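Local structure of cellulose 1,4-beta-cellobiosidase (Thermobifida fusca, 4JJJ) at residues Y20-N25 against V29-V34; V34-V39 against H44-T49. The protein probably cleaves cellulose chains into cellobiose, this chain being the family 48 glycoside hydrolase catalytic domain of a longer cellulase. The protein carries 1 engineered substitution. All blocks are in the same frame, centred on the assembly; numbering follows the deposited sequence.

Interaction 1 of 2, residues Y20-N25 against V29-V34. With BGC (beta-D-glucopyranose), chain B.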
loop_
_atom_site.group_PDB
_atom_site.type_symbol
_atom_site.label_atom_id
_atom_site.label_comp_id
_atom_site.label_asym_id
_atom_site.label_seq_id
_atom_site.Cartn_x
_atom_site.Cartn_y
_atom_site.Cartn_z
ATOM N N TYR A 20 18.087 -10.311 -1.065
ATOM C CA TYR A 20 16.951 -9.353 -0.949
ATOM C C TYR A 20 16.743 -8.461 -2.202
ATOM O O TYR A 20 15.688 -7.828 -2.305
ATOM C CB TYR A 20 17.094 -8.502 0.301
ATOM C CG TYR A 20 16.806 -9.200 1.593
ATOM C CD1 TYR A 20 15.503 -9.380 2.031
ATOM C CD2 TYR A 20 17.825 -9.736 2.384
ATOM C CE1 TYR A 20 15.209 -10.049 3.173
ATOM C CE2 TYR A 20 17.568 -10.354 3.577
ATOM C CZ TYR A 20 16.279 -10.531 3.996
ATOM O OH TYR A 20 16.051 -11.171 5.152
ATOM N N PHE A 21 17.773 -8.266 -3.012
ATOM C CA PHE A 21 17.767 -7.306 -4.070
ATOM C C PHE A 21 18.261 -7.874 -5.403
ATOM O O PHE A 21 18.991 -8.886 -5.420
ATOM C CB PHE A 21 18.656 -6.126 -3.827
ATOM C CG PHE A 21 18.415 -5.283 -2.594
ATOM C CD1 PHE A 21 17.763 -4.054 -2.657
ATOM C CD2 PHE A 21 19.034 -5.632 -1.368
ATOM C CE1 PHE A 21 17.623 -3.230 -1.578
ATOM C CE2 PHE A 21 18.880 -4.787 -0.294
ATOM C CZ PHE A 21 18.161 -3.588 -0.319
ATOM N N ARG A 22 17.892 -7.213 -6.492
ATOM C CA ARG A 22 18.590 -7.381 -7.787
ATOM C C ARG A 22 19.288 -6.080 -8.114
ATOM O O ARG A 22 18.704 -4.997 -7.976
ATOM C CB ARG A 22 17.615 -7.779 -8.872
ATOM C CG ARG A 22 18.294 -7.905 -10.226
ATOM C CD ARG A 22 17.346 -8.618 -11.212
ATOM N NE ARG A 22 17.957 -8.771 -12.540
ATOM C CZ ARG A 22 17.598 -9.720 -13.397
ATOM N NH1 ARG A 22 16.699 -10.598 -13.038
ATOM N NH2 ARG A 22 18.156 -9.806 -14.622
ATOM N N GLU A 23 20.551 -6.170 -8.591
ATOM C CA GLU A 23 21.329 -5.023 -8.917
ATOM C C GLU A 23 21.238 -4.828 -10.418
ATOM O O GLU A 23 21.363 -5.786 -11.206
ATOM C CB GLU A 23 22.804 -5.285 -8.567
ATOM C CG GLU A 23 23.577 -3.993 -8.718
ATOM C CD GLU A 23 24.993 -4.086 -8.206
ATOM O OE1 GLU A 23 25.205 -4.549 -7.057
ATOM O OE2 GLU A 23 25.864 -3.597 -8.961
ATOM N N PHE A 24 20.968 -3.613 -10.775
ATOM C CA PHE A 24 20.947 -3.112 -12.172
ATOM C C PHE A 24 21.910 -1.931 -12.255
ATOM O O PHE A 24 21.650 -0.821 -11.768
ATOM C CB PHE A 24 19.517 -2.613 -12.561
ATOM C CG PHE A 24 18.491 -3.651 -12.595
ATOM C CD1 PHE A 24 18.108 -4.253 -13.763
ATOM C CD2 PHE A 24 17.782 -3.993 -11.402
ATOM C CE1 PHE A 24 17.171 -5.219 -13.795
ATOM C CE2 PHE A 24 16.814 -4.912 -11.438
ATOM C CZ PHE A 24 16.475 -5.533 -12.603
ATOM N N ASN A 25 23.044 -2.146 -12.913
ATOM C CA ASN A 25 24.042 -1.065 -13.112
ATOM C C ASN A 25 24.440 -0.246 -11.854
ATOM O O ASN A 25 24.468 0.967 -11.881
ATOM C CB ASN A 25 23.499 -0.121 -14.174
ATOM C CG ASN A 25 24.573 0.739 -14.780
ATOM O OD1 ASN A 25 25.780 0.491 -14.537
ATOM N ND2 ASN A 25 24.151 1.744 -15.579
ATOM N N VAL A 29 17.391 -2.857 -6.516
ATOM C CA VAL A 29 15.931 -2.983 -6.540
ATOM C C VAL A 29 15.540 -4.122 -5.594
ATOM O O VAL A 29 15.882 -5.290 -5.810
ATOM C CB VAL A 29 15.416 -3.250 -7.962
ATOM C CG1 VAL A 29 13.860 -3.444 -7.985
ATOM C CG2 VAL A 29 15.794 -2.148 -8.883
ATOM N N PRO A 30 14.838 -3.798 -4.502
ATOM C CA PRO A 30 14.457 -4.857 -3.567
ATOM C C PRO A 30 13.353 -5.727 -4.125
ATOM O O PRO A 30 12.497 -5.230 -4.855
ATOM C CB PRO A 30 13.895 -4.104 -2.348
ATOM C CG PRO A 30 13.348 -2.839 -2.945
ATOM C CD PRO A 30 14.397 -2.484 -4.032
ATOM N N TYR A 31 13.377 -6.995 -3.805
ATOM C CA TYR A 31 12.264 -7.892 -4.071
ATOM C C TYR A 31 11.255 -7.760 -2.976
ATOM O O TYR A 31 11.561 -7.349 -1.878
ATOM C CB TYR A 31 12.781 -9.326 -4.089
ATOM C CG TYR A 31 13.780 -9.702 -5.186
ATOM C CD1 TYR A 31 13.476 -9.526 -6.549
ATOM C CD2 TYR A 31 14.963 -10.298 -4.863
ATOM C CE1 TYR A 31 14.333 -9.972 -7.536
ATOM C CE2 TYR A 31 15.825 -10.713 -5.856
ATOM C CZ TYR A 31 15.488 -10.530 -7.154
ATOM O OH TYR A 31 16.374 -10.988 -8.168
ATOM N N HIS A 32 10.021 -8.230 -3.243
ATOM C CA HIS A 32 8.998 -8.340 -2.187
ATOM C C HIS A 32 9.505 -9.227 -1.051
ATOM O O HIS A 32 9.387 -8.936 0.114
ATOM C CB HIS A 32 7.690 -8.842 -2.754
ATOM C CG HIS A 32 6.666 -9.070 -1.670
ATOM N ND1 HIS A 32 6.013 -8.023 -1.041
ATOM C CD2 HIS A 32 6.165 -10.208 -1.141
ATOM C CE1 HIS A 32 5.182 -8.507 -0.155
ATOM N NE2 HIS A 32 5.217 -9.833 -0.204
ATOM N N SER A 33 10.134 -10.329 -1.461
ATOM C CA SER A 33 10.712 -11.302 -0.492
ATOM C C SER A 33 11.822 -12.090 -1.109
ATOM O O SER A 33 11.939 -12.236 -2.311
ATOM C CB SER A 33 9.632 -12.261 0.059
ATOM O OG SER A 33 8.993 -12.910 -0.999
ATOM N N VAL A 34 12.653 -12.663 -0.245
ATOM C CA VAL A 34 13.728 -13.519 -0.707
ATOM C C VAL A 34 13.170 -14.760 -1.421
ATOM O O VAL A 34 13.613 -15.096 -2.575
ATOM C CB VAL A 34 14.659 -13.919 0.464
ATOM C CG1 VAL A 34 15.606 -15.007 0.009
ATOM C CG2 VAL A 34 15.441 -12.756 1.003
HETATM C C2 BGC B . 1.911 -7.853 2.337
HETATM C C3 BGC B . 2.063 -6.355 2.088
HETATM C C4 BGC B . 0.666 -5.668 2.058
HETATM C C5 BGC B . -0.219 -6.093 3.256
HETATM C C6 BGC B . -1.622 -5.555 3.098
HETATM C C1 BGC B . 1.060 -8.139 3.560
HETATM O O2 BGC B . 3.190 -8.434 2.558
HETATM O O3 BGC B . 2.783 -6.195 0.841
HETATM O O4 BGC B . 0.867 -4.240 2.044
HETATM O O5 BGC B . -0.222 -7.525 3.323
HETATM O O6 BGC B . -2.203 -6.000 1.888
HETATM O O HOH W 1 13.523 -8.994 -0.648
HETATM O O HOH W 2 19.032 -11.022 -7.339
#
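Tyr31 lies against the backbone of 20-22. Its CG stands beside its own backbone N (chi1 -64°), which turns the ring back along the opposing strand. CB and CG start near Tyr20 O, and CD2 approaches the same oxygen at 3.6 Å. Further out CE2 passes Phe21 O, CZ faces Arg22 CB, and OH reaches Arg22 CB at 3.5 Å while hydrogen-bonding Asp153. A water donates to both Tyr31 OH and Phe21 O. The backbones zip up through Tyr31 N to Tyr20 O at 2.9 Å, nearly straight at 170°, and through the reciprocal pair Arg22 N to Val29 O and Val29 N to Arg22 O. Tyr20 takes Val34 CG2 over one ring face, the methyl 3.6 Å from the ring centroid in a CH-pi contact. Phe21 CD1 lies 3.9 Å from Pro30 CB, and on the other sheet face Phe24 CD2 meets Val29 CG2. Strands 21-24 and 27-30 form a two-stranded antiparallel beta hairpin. Pro30 and Val29 rest on helix 50-67, Phe21 meets Tyr56 of that helix edge-to-face, and Tyr20 packs on Phe620 and Gln623 of helix 620-637.

Interaction 2 of 2, residues V34-V39 against H44-T49; sequences VETMIV and HGHQTT. With ZN (zinc ion), chain C.
His46 NE2 donates to Val34 O at 2.8 Å, bent to 144° at the hydrogen with the donor above the carbonyl plane, and Gly45 N gives the straighter bond, to Thr36 O; these hydrogen bonds join the loop 34-39 to the turn at 44-47. Within the turn, His46 N donates to His44 ND1 at 3.1 Å, the N-H coming in tilted from the imidazole plane.

Metal coordination uses the other nitrogen of His46. ND1 binds the zinc ion at 2.1 Å, two waters are further ligands, and Asp153 completes the protein's share of the site. With one ring nitrogen on the metal and the other on a carbonyl, the imidazole is fixed in its rotation. The arrangement is that of a type I beta turn, His44 to Gln47, closed by Gln47 N to His44 O, which leads into strand 47-49 and presents a metal-binding histidine at its third position in this (alpha/alpha)6 catalytic domain.

Apolar and ring contacts fill in around Thr36. Its CG2 sits over the centre of the His46 ring, 3.5 Å from the centroid, a CH-pi contact; Tyr31 also stacks on this imidazole. With OG1 between backbone N and carbonyl carbon (chi1 51°), CG2 is left beside the N and directed at His46, while OG1 bonds Asp594. Thr36 O lies over the centre of the His44 ring, and Thr36 CB is 3.7 Å from His44 CE1. An alanine in place of His44 would take away the ND1 acceptor and is likely to leave His46 N without its mate and open a gap beside Thr36. Packing is tight at Gly45, whose CA is 3.3 Å from Ile38 CG2 and also points a C-H at Glu35 O.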
loop_
_atom_site.group_PDB
_atom_site.type_symbol
_atom_site.label_atom_id
_atom_site.label_comp_id
_atom_site.label_asym_id
_atom_site.label_seq_id
_atom_site.Cartn_x
_atom_site.Cartn_y
_atom_site.Cartn_z
ATOM N N VAL A 34 12.653 -12.663 -0.245
ATOM C CA VAL A 34 13.728 -13.519 -0.707
ATOM C C VAL A 34 13.170 -14.760 -1.421
ATOM O O VAL A 34 13.613 -15.096 -2.575
ATOM C CB VAL A 34 14.659 -13.919 0.464
ATOM C CG1 VAL A 34 15.606 -15.007 0.009
ATOM C CG2 VAL A 34 15.441 -12.756 1.003
ATOM N N GLU A 35 12.156 -15.345 -0.824
ATOM C CA GLU A 35 11.475 -16.526 -1.325
ATOM C C GLU A 35 10.564 -16.107 -2.470
ATOM O O GLU A 35 9.938 -15.059 -2.398
ATOM C CB GLU A 35 10.695 -17.265 -0.184
ATOM C CG GLU A 35 11.510 -17.717 0.997
ATOM C CD GLU A 35 11.886 -16.570 1.956
ATOM O OE1 GLU A 35 11.187 -15.519 1.955
ATOM O OE2 GLU A 35 12.877 -16.839 2.704
ATOM N N THR A 36 10.452 -16.948 -3.513
ATOM C CA THR A 36 9.680 -16.636 -4.662
ATOM C C THR A 36 8.211 -16.987 -4.587
ATOM O O THR A 36 7.405 -16.313 -5.172
ATOM C CB THR A 36 10.316 -17.239 -5.900
ATOM O OG1 THR A 36 10.577 -18.639 -5.646
ATOM C CG2 THR A 36 11.551 -16.467 -6.302
ATOM N N MET A 37 7.872 -18.068 -3.878
ATOM C CA MET A 37 6.438 -18.561 -3.846
ATOM C C MET A 37 5.694 -17.936 -2.681
ATOM O O MET A 37 5.753 -18.443 -1.537
ATOM C CB MET A 37 6.328 -20.069 -3.854
ATOM C CG MET A 37 4.864 -20.579 -3.958
ATOM S SD MET A 37 4.737 -22.309 -4.444
ATOM C CE MET A 37 2.982 -22.504 -4.405
ATOM N N ILE A 38 4.962 -16.878 -3.010
ATOM C CA ILE A 38 4.269 -16.103 -2.037
ATOM C C ILE A 38 3.169 -15.357 -2.760
ATOM O O ILE A 38 3.401 -14.726 -3.789
ATOM C CB ILE A 38 5.247 -15.122 -1.273
ATOM C CG1 ILE A 38 4.479 -14.305 -0.202
ATOM C CG2 ILE A 38 6.012 -14.242 -2.208
ATOM C CD1 ILE A 38 5.450 -13.713 0.789
ATOM N N VAL A 39 1.943 -15.443 -2.222
ATOM C CA VAL A 39 0.782 -14.898 -2.881
ATOM C C VAL A 39 -0.117 -14.215 -1.814
ATOM O O VAL A 39 -0.723 -14.869 -0.943
ATOM C CB VAL A 39 -0.048 -15.991 -3.631
ATOM C CG1 VAL A 39 -1.237 -15.402 -4.309
ATOM C CG2 VAL A 39 0.929 -16.757 -4.598
ATOM N N HIS A 44 3.935 -12.867 -6.587
ATOM C CA HIS A 44 5.223 -13.526 -6.765
ATOM C C HIS A 44 6.251 -12.804 -5.947
ATOM O O HIS A 44 6.208 -11.542 -5.908
ATOM C CB HIS A 44 5.622 -13.616 -8.235
ATOM C CG HIS A 44 6.798 -14.488 -8.499
ATOM N ND1 HIS A 44 8.122 -14.070 -8.409
ATOM C CD2 HIS A 44 6.859 -15.827 -8.748
ATOM C CE1 HIS A 44 8.941 -15.093 -8.650
ATOM N NE2 HIS A 44 8.185 -16.160 -8.872
ATOM N N GLY A 45 7.170 -13.551 -5.300
ATOM C CA GLY A 45 8.156 -12.955 -4.382
ATOM C C GLY A 45 9.095 -12.021 -5.035
ATOM O O GLY A 45 9.691 -11.178 -4.353
ATOM N N HIS A 46 9.404 -12.221 -6.337
ATOM C CA HIS A 46 10.330 -11.359 -6.990
ATOM C C HIS A 46 9.660 -10.395 -7.956
ATOM O O HIS A 46 10.328 -9.703 -8.709
ATOM C CB HIS A 46 11.410 -12.164 -7.697
ATOM C CG HIS A 46 12.346 -12.852 -6.751
ATOM N ND1 HIS A 46 13.448 -13.596 -7.136
ATOM C CD2 HIS A 46 12.336 -12.888 -5.401
ATOM C CE1 HIS A 46 14.056 -14.057 -6.057
ATOM N NE2 HIS A 46 13.417 -13.617 -4.993
ATOM N N GLN A 47 8.346 -10.151 -7.731
ATOM C CA GLN A 47 7.841 -8.875 -7.986
ATOM C C GLN A 47 8.427 -7.957 -6.960
ATOM O O GLN A 47 8.965 -8.413 -5.989
ATOM C CB GLN A 47 6.302 -8.862 -7.889
ATOM C CG GLN A 47 5.643 -9.602 -9.063
ATOM C CD GLN A 47 4.196 -9.888 -8.869
ATOM O OE1 GLN A 47 3.672 -9.895 -7.742
ATOM N NE2 GLN A 47 3.484 -10.181 -9.964
ATOM N N THR A 48 8.235 -6.672 -7.079
ATOM C CA THR A 48 8.401 -5.754 -5.987
ATOM C C THR A 48 7.383 -4.626 -6.102
ATOM O O THR A 48 6.510 -4.587 -6.976
ATOM C CB THR A 48 9.807 -5.155 -5.878
ATOM O OG1 THR A 48 9.982 -4.723 -4.493
ATOM C CG2 THR A 48 10.145 -4.067 -6.828
ATOM N N THR A 49 7.452 -3.751 -5.135
ATOM C CA THR A 49 6.377 -2.824 -4.833
ATOM C C THR A 49 6.914 -1.485 -4.468
ATOM O O THR A 49 8.071 -1.358 -3.962
ATOM C CB THR A 49 5.529 -3.291 -3.617
ATOM O OG1 THR A 49 6.376 -3.477 -2.494
ATOM C CG2 THR A 49 4.869 -4.618 -3.972
HETATM ZN ZN ZN C . 13.786 -14.246 -9.117
HETATM O O HOH W 3 15.107 -15.883 -8.617
HETATM O O HOH W 4 12.202 -15.157 -10.111
#

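Interaction 1 is the more buried of the two, and interaction 2 only partly so. They follow each other along the chain and share Val34, whose side chain serves 20-25 while its carbonyl serves 44-49. Interaction 1 pairs strands through regular backbone bonds, with aromatic and aliphatic side chains set against helices 50-67 and 620-637. Interaction 2 joins a loop to a turn and relies on histidines, one of them a zinc ligand. Backbone bonds from His32 N to Gln47 O and from Ser33 N to Gly45 O tie them together. Beside this seam, His32 of interaction 1 lines the glycan pocket, whereas Asp153 serves both contacts, binding Arg22 and Tyr31 as well as the zinc.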